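Local coordinates for pesticidal crystal protein Cry2Aa (Bacillus thuringiensis serovar kurstaki, PDB 1I5P) that kills dipteran and lepidopteran insect larvae by binding to their midgut epithelial cells and promoting colloid-osmotic lysis, at residues G168-L173 with I224-T229; T229-L234 with L242-Y247; P175-A180 with S220-N225. All blocks are in the same frame, centred on the assembly; numbering follows the deposited sequence.

Contact 1. Residues G168-L173 with I224-T229; sequences GYQLLL and INTYQT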
loop_
_atom_site.group_PDB
_atom_site.type_symbol
_atom_site.label_atom_id
_atom_site.label_comp_id
_atom_site.label_asym_id
_atom_site.label_seq_id
_atom_site.Cartn_x
_atom_site.Cartn_y
_atom_site.Cartn_z
ATOM N N GLY A 168 11.880 13.817 -20.797
ATOM C CA GLY A 168 11.391 13.034 -21.914
ATOM C C GLY A 168 11.164 11.587 -21.508
ATOM O O GLY A 168 10.356 10.881 -22.112
ATOM N N TYR A 169 11.869 11.139 -20.475
ATOM C CA TYR A 169 11.722 9.763 -20.014
ATOM C C TYR A 169 11.632 9.669 -18.501
ATOM O O TYR A 169 11.964 8.635 -17.928
ATOM C CB TYR A 169 12.910 8.927 -20.473
ATOM C CG TYR A 169 13.340 9.183 -21.891
ATOM C CD1 TYR A 169 14.354 10.096 -22.173
ATOM C CD2 TYR A 169 12.742 8.510 -22.953
ATOM C CE1 TYR A 169 14.767 10.329 -23.481
ATOM C CE2 TYR A 169 13.146 8.740 -24.269
ATOM C CZ TYR A 169 14.159 9.647 -24.521
ATOM O OH TYR A 169 14.576 9.878 -25.810
ATOM N N GLN A 170 11.178 10.734 -17.852
ATOM C CA GLN A 170 11.101 10.729 -16.395
ATOM C C GLN A 170 10.222 9.628 -15.813
ATOM O O GLN A 170 10.609 8.994 -14.834
ATOM C CB GLN A 170 10.642 12.095 -15.880
ATOM C CG GLN A 170 11.479 13.254 -16.406
ATOM C CD GLN A 170 11.382 14.489 -15.539
ATOM O OE1 GLN A 170 10.289 14.918 -15.169
ATOM N NE2 GLN A 170 12.532 15.073 -15.208
ATOM N N LEU A 171 9.057 9.385 -16.406
ATOM C CA LEU A 171 8.177 8.338 -15.887
ATOM C C LEU A 171 8.759 6.957 -16.158
ATOM O O LEU A 171 8.703 6.067 -15.310
ATOM C CB LEU A 171 6.784 8.418 -16.519
ATOM C CG LEU A 171 5.773 7.403 -15.965
ATOM C CD1 LEU A 171 5.339 7.831 -14.552
ATOM C CD2 LEU A 171 4.562 7.321 -16.883
ATOM N N LEU A 172 9.317 6.783 -17.350
ATOM C CA LEU A 172 9.904 5.507 -17.728
ATOM C C LEU A 172 11.084 5.127 -16.839
ATOM O O LEU A 172 11.299 3.950 -16.548
ATOM C CB LEU A 172 10.351 5.558 -19.192
ATOM C CG LEU A 172 10.984 4.285 -19.757
ATOM C CD1 LEU A 172 10.164 3.073 -19.337
ATOM C CD2 LEU A 172 11.063 4.387 -21.279
ATOM N N LEU A 173 11.837 6.131 -16.407
ATOM C CA LEU A 173 13.002 5.920 -15.565
ATOM C C LEU A 173 12.687 5.998 -14.073
ATOM O O LEU A 173 13.539 5.705 -13.238
ATOM C CB LEU A 173 14.071 6.960 -15.905
ATOM C CG LEU A 173 14.656 6.903 -17.319
ATOM C CD1 LEU A 173 15.476 8.155 -17.598
ATOM C CD2 LEU A 173 15.525 5.657 -17.451
ATOM N N ILE A 224 6.555 11.935 -6.677
ATOM C CA ILE A 224 5.138 12.266 -6.620
ATOM C C ILE A 224 4.721 13.119 -7.810
ATOM O O ILE A 224 3.730 12.821 -8.475
ATOM C CB ILE A 224 4.810 13.005 -5.309
ATOM C CG1 ILE A 224 5.062 12.063 -4.126
ATOM C CG2 ILE A 224 3.354 13.492 -5.323
ATOM C CD1 ILE A 224 5.075 12.754 -2.778
ATOM N N ASN A 225 5.479 14.173 -8.084
ATOM C CA ASN A 225 5.161 15.049 -9.204
ATOM C C ASN A 225 5.213 14.320 -10.548
ATOM O O ASN A 225 4.337 14.505 -11.388
ATOM C CB ASN A 225 6.109 16.253 -9.228
ATOM C CG ASN A 225 5.934 17.163 -8.016
ATOM O OD1 ASN A 225 4.895 17.147 -7.357
ATOM N ND2 ASN A 225 6.947 17.981 -7.736
ATOM N N THR A 226 6.231 13.490 -10.754
ATOM C CA THR A 226 6.353 12.759 -12.014
ATOM C C THR A 226 5.140 11.861 -12.240
ATOM O O THR A 226 4.566 11.826 -13.330
ATOM C CB THR A 226 7.634 11.892 -12.037
ATOM O OG1 THR A 226 8.782 12.736 -11.900
ATOM C CG2 THR A 226 7.744 11.123 -13.353
ATOM N N TYR A 227 4.751 11.135 -11.200
ATOM C CA TYR A 227 3.614 10.237 -11.301
ATOM C C TYR A 227 2.298 10.986 -11.486
ATOM O O TYR A 227 1.481 10.605 -12.322
ATOM C CB TYR A 227 3.528 9.364 -10.056
ATOM C CG TYR A 227 2.303 8.479 -10.022
ATOM C CD1 TYR A 227 2.251 7.298 -10.756
ATOM C CD2 TYR A 227 1.201 8.819 -9.240
ATOM C CE1 TYR A 227 1.134 6.471 -10.708
ATOM C CE2 TYR A 227 0.077 8.000 -9.190
ATOM C CZ TYR A 227 0.053 6.827 -9.922
ATOM O OH TYR A 227 -1.056 6.016 -9.855
ATOM N N GLN A 228 2.090 12.044 -10.706
ATOM C CA GLN A 228 0.847 12.817 -10.807
ATOM C C GLN A 228 0.644 13.411 -12.189
ATOM O O GLN A 228 -0.469 13.415 -12.703
ATOM C CB GLN A 228 0.802 13.941 -9.761
ATOM C CG GLN A 228 0.391 13.470 -8.378
ATOM C CD GLN A 228 -0.053 14.615 -7.474
ATOM O OE1 GLN A 228 0.748 15.462 -7.083
ATOM N NE2 GLN A 228 -1.338 14.638 -7.137
ATOM N N THR A 229 1.714 13.921 -12.785
ATOM C CA THR A 229 1.615 14.498 -14.120
ATOM C C THR A 229 1.138 13.439 -15.119
ATOM O O THR A 229 0.264 13.693 -15.951
ATOM C CB THR A 229 2.979 15.055 -14.589
ATOM O OG1 THR A 229 3.355 16.157 -13.755
ATOM C CG2 THR A 229 2.904 15.522 -16.038
HETATM O O HOH W 1 8.687 15.438 -12.706
#
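Thr226 presses its methyl group against the backbone at the start of helix 170-193, where Gln170 and Leu171 meet it. The backbones come close here, with 6.2 Å between Leu171 CA and Thr226 CA. The methyl CG2 is anti to the backbone N of Thr226, which carries it off its own helix and onto the peptide joining the two opposing residues. It lies 3.8 Å from Gln170 C and equally far from Leu171 N, while the side-chain carbon Leu171 CD1 is 4.2 Å from Thr226 CG2. Leu171 thus flanks the threonine, and its CD1 also approaches the backbone at Tyr227 CA.

The Gln170 side chain can be followed outward. Its CB packs 4.0 Å from Thr226 CG2, and CG is anti to the carbonyl carbon (chi1 -53°). The chain then runs extended, taking the amide past the methyl contact. At the tip the two halves of the amide part company: NE2 bonds to Gln165 O in the preceding loop, and Gln170 OE1 accepts a hydrogen from a water 3.0 Å away. The same water donates to Thr226 OG1 over 2.8 Å and so bridges the two segments. Thr226 OG1 is gripped twice, since it is also hydrogen-bonded to Tyr222 O one turn earlier in its own helix.

A small apolar patch with a water bridge beside it therefore joins helices 170-193 and 202-232, which run antiparallel in the helical bundle that forms the N-terminal domain of three-domain delta-endotoxins.

Contact 2. Residues T229-L234 with L242-Y247; sequences TAFRGL and LEFRTY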
loop_
_atom_site.group_PDB
_atom_site.type_symbol
_atom_site.label_atom_id
_atom_site.label_comp_id
_atom_site.label_asym_id
_atom_site.label_seq_id
_atom_site.Cartn_x
_atom_site.Cartn_y
_atom_site.Cartn_z
ATOM N N THR A 229 1.714 13.921 -12.785
ATOM C CA THR A 229 1.615 14.498 -14.120
ATOM C C THR A 229 1.138 13.439 -15.119
ATOM O O THR A 229 0.264 13.693 -15.951
ATOM C CB THR A 229 2.979 15.055 -14.589
ATOM O OG1 THR A 229 3.355 16.157 -13.755
ATOM C CG2 THR A 229 2.904 15.522 -16.038
ATOM N N ALA A 230 1.712 12.246 -15.022
ATOM C CA ALA A 230 1.353 11.153 -15.921
ATOM C C ALA A 230 -0.060 10.652 -15.664
ATOM O O ALA A 230 -0.807 10.364 -16.602
ATOM C CB ALA A 230 2.340 10.004 -15.761
ATOM N N PHE A 231 -0.419 10.542 -14.388
ATOM C CA PHE A 231 -1.741 10.066 -14.015
ATOM C C PHE A 231 -2.828 10.999 -14.553
ATOM O O PHE A 231 -3.904 10.540 -14.939
ATOM C CB PHE A 231 -1.854 9.951 -12.490
ATOM C CG PHE A 231 -3.003 9.100 -12.030
ATOM C CD1 PHE A 231 -2.875 7.715 -11.956
ATOM C CD2 PHE A 231 -4.226 9.677 -11.707
ATOM C CE1 PHE A 231 -3.954 6.914 -11.564
ATOM C CE2 PHE A 231 -5.307 8.893 -11.320
ATOM C CZ PHE A 231 -5.173 7.506 -11.247
ATOM N N ARG A 232 -2.555 12.303 -14.582
ATOM C CA ARG A 232 -3.539 13.261 -15.082
ATOM C C ARG A 232 -3.803 13.096 -16.580
ATOM O O ARG A 232 -4.834 13.541 -17.080
ATOM C CB ARG A 232 -3.090 14.699 -14.818
ATOM C CG ARG A 232 -3.161 15.167 -13.373
ATOM C CD ARG A 232 -2.916 16.676 -13.301
ATOM N NE ARG A 232 -4.080 17.473 -13.700
ATOM C CZ ARG A 232 -4.019 18.757 -14.054
ATOM N NH1 ARG A 232 -2.849 19.385 -14.072
ATOM N NH2 ARG A 232 -5.125 19.420 -14.373
ATOM N N GLY A 233 -2.869 12.467 -17.287
ATOM C CA GLY A 233 -3.037 12.259 -18.714
ATOM C C GLY A 233 -3.695 10.931 -19.048
ATOM O O GLY A 233 -3.848 10.574 -20.220
ATOM N N LEU A 234 -4.094 10.189 -18.022
ATOM C CA LEU A 234 -4.728 8.892 -18.245
ATOM C C LEU A 234 -6.187 8.960 -18.690
ATOM O O LEU A 234 -6.956 9.834 -18.281
ATOM C CB LEU A 234 -4.661 8.032 -16.981
ATOM C CG LEU A 234 -3.376 7.279 -16.617
ATOM C CD1 LEU A 234 -3.576 6.576 -15.286
ATOM C CD2 LEU A 234 -3.036 6.273 -17.700
ATOM N N LEU A 242 -5.925 0.933 -12.702
ATOM C CA LEU A 242 -5.462 0.330 -11.456
ATOM C C LEU A 242 -4.070 -0.293 -11.586
ATOM O O LEU A 242 -3.243 -0.174 -10.676
ATOM C CB LEU A 242 -6.469 -0.722 -10.971
ATOM C CG LEU A 242 -7.870 -0.178 -10.690
ATOM C CD1 LEU A 242 -8.745 -1.271 -10.069
ATOM C CD2 LEU A 242 -7.767 1.025 -9.752
ATOM N N GLU A 243 -3.805 -0.957 -12.707
ATOM C CA GLU A 243 -2.499 -1.581 -12.909
ATOM C C GLU A 243 -1.402 -0.535 -13.051
ATOM O O GLU A 243 -0.267 -0.750 -12.622
ATOM C CB GLU A 243 -2.506 -2.473 -14.149
ATOM C CG GLU A 243 -3.441 -3.662 -14.070
ATOM C CD GLU A 243 -2.841 -4.909 -14.689
ATOM O OE1 GLU A 243 -2.195 -4.799 -15.751
ATOM O OE2 GLU A 243 -3.017 -6.002 -14.115
ATOM N N PHE A 244 -1.732 0.591 -13.671
ATOM C CA PHE A 244 -0.755 1.650 -13.823
ATOM C C PHE A 244 -0.341 2.086 -12.423
ATOM O O PHE A 244 0.839 2.289 -12.148
ATOM C CB PHE A 244 -1.357 2.843 -14.570
ATOM C CG PHE A 244 -0.416 4.013 -14.706
ATOM C CD1 PHE A 244 0.622 3.987 -15.631
ATOM C CD2 PHE A 244 -0.555 5.132 -13.892
ATOM C CE1 PHE A 244 1.505 5.057 -15.749
ATOM C CE2 PHE A 244 0.325 6.213 -13.999
ATOM C CZ PHE A 244 1.359 6.173 -14.929
ATOM N N ARG A 245 -1.327 2.229 -11.539
ATOM C CA ARG A 245 -1.069 2.645 -10.162
ATOM C C ARG A 245 -0.284 1.579 -9.410
ATOM O O ARG A 245 0.695 1.879 -8.729
ATOM C CB ARG A 245 -2.385 2.919 -9.422
ATOM C CG ARG A 245 -2.208 3.189 -7.928
ATOM C CD ARG A 245 -3.534 3.505 -7.257
ATOM N NE ARG A 245 -3.381 3.689 -5.816
ATOM C CZ ARG A 245 -3.079 2.715 -4.962
ATOM N NH1 ARG A 245 -2.898 1.473 -5.392
ATOM N NH2 ARG A 245 -2.948 2.987 -3.672
ATOM N N THR A 246 -0.728 0.334 -9.538
ATOM C CA THR A 246 -0.066 -0.776 -8.873
ATOM C C THR A 246 1.392 -0.854 -9.279
ATOM O O THR A 246 2.278 -0.960 -8.426
ATOM C CB THR A 246 -0.752 -2.109 -9.208
ATOM O OG1 THR A 246 -2.026 -2.156 -8.554
ATOM C CG2 THR A 246 0.099 -3.286 -8.759
ATOM N N TYR A 247 1.637 -0.789 -10.583
ATOM C CA TYR A 247 2.992 -0.859 -11.100
ATOM C C TYR A 247 3.875 0.209 -10.452
ATOM O O TYR A 247 4.962 -0.091 -9.959
ATOM C CB TYR A 247 2.999 -0.679 -12.624
ATOM C CG TYR A 247 4.327 -1.047 -13.243
ATOM C CD1 TYR A 247 4.541 -2.318 -13.790
ATOM C CD2 TYR A 247 5.397 -0.153 -13.215
ATOM C CE1 TYR A 247 5.794 -2.685 -14.288
ATOM C CE2 TYR A 247 6.649 -0.512 -13.706
ATOM C CZ TYR A 247 6.841 -1.777 -14.237
ATOM O OH TYR A 247 8.095 -2.137 -14.686
#
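Phe244 is the bump of this contact, and the hollow that takes it is built by Ala230, Phe231 and Leu234 at the end of helix 202-232. With CG anti to its backbone N (chi1 177°), the phenyl ring of Phe244 stands straight out from helix 238-259 and spans the distance between the backbones, whose nearest CA atoms, those of Phe231 and Arg245, are 8.4 Å apart. The outermost ring atom, Phe244 CZ, comes to rest 4.0 Å from the methyl Ala230 CB, which forms the floor of the hollow.

Two larger side chains make the walls. Leu234 supplies the tighter one, its methyl CD1 lying 3.6 Å from Phe244 CD2 and spreading its contact over the adjoining ring carbons CG and CE2. Phe231 meets the same flank of the ring rim to rim: Phe231 CD1 is 4.0 Å from Phe244 CD2, each atom near the plane of the other ring, so neither ring offers its face to the other. Leu234 lies just past the end of the helix, where Gly233 N and Leu234 N bond to the carbonyls of Ala230 and Phe231, three residues back; its CB points toward the Phe244 side.

Neighbouring parts of the fold add to the enclosure. The Tyr227 ring meets that of Phe244 with only a small angle between the planes, Leu171 of helix 170-193 packs on both Ala230 and Phe244, and Trp293 lies against Phe231.

All the close side-chain contacts between the segments are carbon to carbon. The pairing consequently rests on van der Waals fit and on withdrawing aromatic and aliphatic surface from water, consistent with fit of shape, more than directional bonds, placing Phe244 here.

Contact 3. Residues P175-A180 with S220-N225; sequences PLFAQA and SNYCIN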
loop_
_atom_site.group_PDB
_atom_site.type_symbol
_atom_site.label_atom_id
_atom_site.label_comp_id
_atom_site.label_asym_id
_atom_site.label_seq_id
_atom_site.Cartn_x
_atom_site.Cartn_y
_atom_site.Cartn_z
ATOM N N PRO A 175 11.122 4.085 -11.926
ATOM C CA PRO A 175 11.436 2.909 -11.110
ATOM C C PRO A 175 12.932 2.857 -10.817
ATOM O O PRO A 175 13.342 2.628 -9.688
ATOM C CB PRO A 175 10.957 1.747 -11.982
ATOM C CG PRO A 175 9.781 2.345 -12.679
ATOM C CD PRO A 175 10.337 3.693 -13.109
ATOM N N LEU A 176 13.748 3.095 -11.836
ATOM C CA LEU A 176 15.199 3.079 -11.651
ATOM C C LEU A 176 15.629 4.192 -10.706
ATOM O O LEU A 176 16.450 3.977 -9.816
ATOM C CB LEU A 176 15.916 3.240 -12.995
ATOM C CG LEU A 176 15.858 2.091 -14.009
ATOM C CD1 LEU A 176 16.857 2.366 -15.131
ATOM C CD2 LEU A 176 16.199 0.765 -13.331
ATOM N N PHE A 177 15.075 5.385 -10.893
ATOM C CA PHE A 177 15.435 6.497 -10.026
ATOM C C PHE A 177 15.076 6.175 -8.578
ATOM O O PHE A 177 15.825 6.494 -7.656
ATOM C CB PHE A 177 14.730 7.789 -10.455
ATOM C CG PHE A 177 14.926 8.920 -9.482
ATOM C CD1 PHE A 177 16.126 9.624 -9.445
ATOM C CD2 PHE A 177 13.947 9.214 -8.536
ATOM C CE1 PHE A 177 16.354 10.597 -8.478
ATOM C CE2 PHE A 177 14.164 10.186 -7.564
ATOM C CZ PHE A 177 15.372 10.879 -7.534
ATOM N N ALA A 178 13.928 5.539 -8.380
ATOM C CA ALA A 178 13.493 5.174 -7.036
ATOM C C ALA A 178 14.512 4.242 -6.398
ATOM O O ALA A 178 14.872 4.411 -5.234
ATOM C CB ALA A 178 12.135 4.500 -7.089
ATOM N N GLN A 179 14.976 3.253 -7.158
ATOM C CA GLN A 179 15.972 2.323 -6.636
ATOM C C GLN A 179 17.252 3.082 -6.278
ATOM O O GLN A 179 17.857 2.827 -5.240
ATOM C CB GLN A 179 16.291 1.231 -7.662
ATOM C CG GLN A 179 15.194 0.186 -7.869
ATOM C CD GLN A 179 14.815 -0.540 -6.589
ATOM O OE1 GLN A 179 15.618 -0.652 -5.662
ATOM N NE2 GLN A 179 13.584 -1.049 -6.535
ATOM N N ALA A 180 17.657 4.018 -7.136
ATOM C CA ALA A 180 18.868 4.799 -6.889
ATOM C C ALA A 180 18.675 5.722 -5.687
ATOM O O ALA A 180 19.598 5.936 -4.899
ATOM C CB ALA A 180 19.232 5.617 -8.127
ATOM N N SER A 220 11.321 12.607 -2.862
ATOM C CA SER A 220 9.910 12.274 -2.671
ATOM C C SER A 220 9.046 13.123 -3.585
ATOM O O SER A 220 8.216 12.597 -4.330
ATOM C CB SER A 220 9.484 12.505 -1.217
ATOM O OG SER A 220 10.079 11.568 -0.330
ATOM N N ASN A 221 9.241 14.436 -3.532
ATOM C CA ASN A 221 8.455 15.337 -4.368
ATOM C C ASN A 221 8.639 15.034 -5.853
ATOM O O ASN A 221 7.672 15.044 -6.614
ATOM C CB ASN A 221 8.816 16.798 -4.075
ATOM C CG ASN A 221 8.322 17.267 -2.710
ATOM O OD1 ASN A 221 7.433 16.657 -2.110
ATOM N ND2 ASN A 221 8.888 18.368 -2.222
ATOM N N TYR A 222 9.874 14.753 -6.265
ATOM C CA TYR A 222 10.135 14.443 -7.666
ATOM C C TYR A 222 9.331 13.226 -8.121
ATOM O O TYR A 222 8.750 13.227 -9.207
ATOM C CB TYR A 222 11.624 14.176 -7.902
ATOM C CG TYR A 222 11.913 13.681 -9.304
ATOM C CD1 TYR A 222 11.887 14.549 -10.398
ATOM C CD2 TYR A 222 12.156 12.331 -9.545
ATOM C CE1 TYR A 222 12.096 14.081 -11.701
ATOM C CE2 TYR A 222 12.362 11.852 -10.837
ATOM C CZ TYR A 222 12.331 12.724 -11.908
ATOM O OH TYR A 222 12.533 12.222 -13.179
ATOM N N CYS A 223 9.303 12.186 -7.291
ATOM C CA CYS A 223 8.559 10.970 -7.624
ATOM C C CYS A 223 7.063 11.242 -7.689
ATOM O O CYS A 223 6.385 10.829 -8.628
ATOM C CB CYS A 223 8.827 9.872 -6.587
ATOM S SG CYS A 223 10.480 9.174 -6.653
ATOM N N ILE A 224 6.555 11.935 -6.677
ATOM C CA ILE A 224 5.138 12.266 -6.620
ATOM C C ILE A 224 4.721 13.119 -7.810
ATOM O O ILE A 224 3.730 12.821 -8.475
ATOM C CB ILE A 224 4.810 13.005 -5.309
ATOM C CG1 ILE A 224 5.062 12.063 -4.126
ATOM C CG2 ILE A 224 3.354 13.492 -5.323
ATOM C CD1 ILE A 224 5.075 12.754 -2.778
ATOM N N ASN A 225 5.479 14.173 -8.084
ATOM C CA ASN A 225 5.161 15.049 -9.204
ATOM C C ASN A 225 5.213 14.320 -10.548
ATOM O O ASN A 225 4.337 14.505 -11.388
ATOM C CB ASN A 225 6.109 16.253 -9.228
ATOM C CG ASN A 225 5.934 17.163 -8.016
ATOM O OD1 ASN A 225 4.895 17.147 -7.357
ATOM N ND2 ASN A 225 6.947 17.981 -7.736
#
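Phe177 carries the touch from helix 170-193 to Tyr222 and Cys223 of helix 202-232. Walking along the first segment, Pro175 comes at a kink, where its own N and that of Leu176 lack bonds to the preceding turn; both side chains pack on Ile93 of helix 88-101. Phe177 follows with CG anti to its backbone N (chi1 172°), which sends the ring across to the other helix. Tyr222 turns its edge toward one face of this ring in a T-shaped pair, the centroids of Phe177 and Tyr222 being 5.0 Å apart and the planes at 71°. The closest approach is 3.5 Å, from Phe177 CE2 to Tyr222 CD2. Cys223 comes in at the rim instead: its SG lies in the plane of the Phe177 ring, 3.9 Å from Phe177 CE2, a sulfur-aromatic contact at the edge. Further on, Gln179 touches Met90 of helix 88-101, its NE2 weakly bonded to Tyr255 OH.

Tyr219 makes a second edge-to-face pair with Phe177, and Phe164 and Gln165 of the preceding loop also touch it. Cys223 packs on Val256 of helix 238-259, while Asn221 hydrogen-bonds to Gly579 O and to Asn581 N, the latter at the start of strand 581-582.

How the contacts relate
Helix 202-232 runs through all three contacts, meeting helix 170-193 in contacts 1 and 3 and helix 238-259 in contact 2. Contacts 1 and 3 have centres about 8 Å apart and meet where Tyr222 OH lies 3.3 Å from Gln170 CB. Contacts 1 and 2, about 10 Å apart between centres, are knitted more extensively: Leu171 and Tyr227 both reach from one into the other, Tyr227 OH lying 3.4 Å from Arg245 CA. Contacts 2 and 3, with centres about 15 Å apart, have no direct touch, so contact 1 lies between them as the connecting piece. Together they join three helices of the N-terminal bundle.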